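Local coordinates for chitin-binding domain 3 protein (Micromonospora aurantiaca ATCC 27029, PDB 5OPF) that probably cleaves polysaccharides such as cellulose or chitin oxidatively, as a copper-dependent lytic polysaccharide monooxygenase, at residues G138-T143 with I157-N162. Residues are numbered along the deposited sequence; the frame is centred on the assembly and turned at random.
Sequences GQIGNT and IQIPAN
At one margin of the beta-sandwich that forms the core of lytic polysaccharide monooxygenases, Ile140 of strand 134-140 meets Ile157 and Ile159 of strand 154-162, which belongs to the facing sheet. The N-to-C directions of the two strand segments lie 147° apart, roughly antiparallel, and branched aliphatic side chains pack against each other between the sheets at this edge. Ile140 has CG1 between its backbone N and carbonyl carbon (chi1 64°), while CG2 lies beside the N. With chi2 extended (176°), CD1 reaches Ile157 CD1 tip to tip, 4.1 Å away, and CG2 lies 4.1 Å from Ile159 CG2, the Ile140 and Ile159 side chains crossing at about a right angle. An alanine in place of Ile140 would probably open a gap beside Ile159 and leave Ile157 CD1 with Thr143 CG2, 3.7 Å away, as its remaining partner across this contact. Thr143 suits a double role: its methyl joins the apolar cluster while OG1 donates to Gly141 O from above the carbonyl plane. Where the strands come closest, Gly138 suits its place, since a CB on this backbone would run into Pro160 O; its CA instead makes a CA-H...O contact with that oxygen. A water completes this end, accepting from Gln139 N at 3.0 Å and donating to Pro160 O at 2.7 Å.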
loop_
_atom_site.group_PDB
_atom_site.type_symbol
_atom_site.label_atom_id
_atom_site.label_comp_id
_atom_site.label_asym_id
_atom_site.label_seq_id
_atom_site.Cartn_x
_atom_site.Cartn_y
_atom_site.Cartn_z
ATOM N N GLY A 138 3.061 -11.778 7.125
ATOM C CA GLY A 138 2.429 -12.695 6.190
ATOM C C GLY A 138 3.228 -12.743 4.911
ATOM O O GLY A 138 3.969 -11.812 4.599
ATOM N N GLN A 139 3.126 -13.859 4.190
ATOM C CA GLN A 139 3.911 -14.013 2.964
ATOM C C GLN A 139 3.346 -15.163 2.150
ATOM O O GLN A 139 3.059 -16.230 2.701
ATOM C CB GLN A 139 5.388 -14.290 3.285
ATOM C CG GLN A 139 6.310 -14.408 2.057
ATOM C CD GLN A 139 7.797 -14.452 2.426
ATOM O OE1 GLN A 139 8.625 -13.818 1.766
ATOM N NE2 GLN A 139 8.144 -15.225 3.462
ATOM N N ILE A 140 3.195 -14.942 0.842
ATOM C CA ILE A 140 2.982 -16.022 -0.110
ATOM C C ILE A 140 4.179 -16.055 -1.049
ATOM O O ILE A 140 4.827 -15.036 -1.307
ATOM C CB ILE A 140 1.658 -15.917 -0.906
ATOM C CG1 ILE A 140 1.631 -14.671 -1.800
ATOM C CG2 ILE A 140 0.461 -15.962 0.043
ATOM C CD1 ILE A 140 0.402 -14.568 -2.675
ATOM N N GLY A 141 4.480 -17.254 -1.535
ATOM C CA GLY A 141 5.532 -17.478 -2.506
ATOM C C GLY A 141 5.030 -17.403 -3.929
ATOM O O GLY A 141 4.091 -16.666 -4.246
ATOM N N ASN A 142 5.666 -18.184 -4.803
ATOM C CA ASN A 142 5.378 -18.091 -6.226
ATOM C C ASN A 142 3.953 -18.549 -6.481
ATOM O O ASN A 142 3.593 -19.692 -6.186
ATOM C CB ASN A 142 6.377 -18.890 -7.046
ATOM C CG ASN A 142 6.281 -18.547 -8.513
ATOM O OD1 ASN A 142 5.249 -18.787 -9.135
ATOM N ND2 ASN A 142 7.315 -17.912 -9.052
ATOM N N THR A 143 3.144 -17.646 -7.026
ATOM C CA THR A 143 1.708 -17.857 -7.190
ATOM C C THR A 143 1.313 -17.365 -8.572
ATOM O O THR A 143 1.002 -16.182 -8.772
ATOM C CB THR A 143 0.924 -17.133 -6.096
ATOM O OG1 THR A 143 1.477 -17.449 -4.808
ATOM C CG2 THR A 143 -0.535 -17.551 -6.111
ATOM N N ILE A 157 -6.254 -12.151 -4.739
ATOM C CA ILE A 157 -5.847 -13.181 -3.799
ATOM C C ILE A 157 -5.823 -12.589 -2.401
ATOM O O ILE A 157 -5.573 -11.391 -2.221
ATOM C CB ILE A 157 -4.492 -13.802 -4.210
ATOM C CG1 ILE A 157 -4.277 -15.114 -3.452
ATOM C CG2 ILE A 157 -3.340 -12.811 -4.010
ATOM C CD1 ILE A 157 -3.217 -15.993 -4.086
ATOM N N GLN A 158 -6.087 -13.431 -1.404
ATOM C CA GLN A 158 -6.048 -13.026 -0.004
ATOM C C GLN A 158 -4.796 -13.594 0.653
ATOM O O GLN A 158 -4.534 -14.795 0.551
ATOM C CB GLN A 158 -7.284 -13.529 0.744
ATOM C CG GLN A 158 -8.624 -13.033 0.197
ATOM C CD GLN A 158 -9.094 -11.720 0.797
ATOM O OE1 GLN A 158 -8.418 -11.117 1.627
ATOM N NE2 GLN A 158 -10.268 -11.274 0.376
ATOM N N ILE A 159 -4.041 -12.742 1.340
ATOM C CA ILE A 159 -2.826 -13.138 2.050
ATOM C C ILE A 159 -3.107 -13.065 3.548
ATOM O O ILE A 159 -3.325 -11.966 4.080
ATOM C CB ILE A 159 -1.631 -12.243 1.696
ATOM C CG1 ILE A 159 -1.358 -12.235 0.188
ATOM C CG2 ILE A 159 -0.397 -12.702 2.447
ATOM C CD1 ILE A 159 -1.717 -10.958 -0.503
ATOM N N PRO A 160 -3.083 -14.183 4.263
ATOM C CA PRO A 160 -3.238 -14.132 5.723
ATOM C C PRO A 160 -2.076 -13.411 6.380
ATOM O O PRO A 160 -0.929 -13.520 5.948
ATOM C CB PRO A 160 -3.262 -15.611 6.135
ATOM C CG PRO A 160 -3.579 -16.354 4.885
ATOM C CD PRO A 160 -2.975 -15.562 3.766
ATOM N N ALA A 161 -2.385 -12.689 7.453
ATOM C CA ALA A 161 -1.385 -11.940 8.195
ATOM C C ALA A 161 -1.749 -12.000 9.668
ATOM O O ALA A 161 -2.933 -11.954 10.023
ATOM C CB ALA A 161 -1.336 -10.481 7.727
ATOM N N ASN A 162 -0.745 -12.119 10.531
ATOM C CA ASN A 162 -0.979 -12.176 11.973
ATOM C C ASN A 162 -0.000 -11.227 12.642
ATOM O O ASN A 162 1.212 -11.468 12.620
ATOM C CB ASN A 162 -0.814 -13.588 12.530
ATOM C CG ASN A 162 -1.078 -13.645 14.028
ATOM O OD1 ASN A 162 -1.660 -12.724 14.592
ATOM N ND2 ASN A 162 -0.641 -14.717 14.674
HETATM O O HOH W 1 0.906 -15.471 5.337
#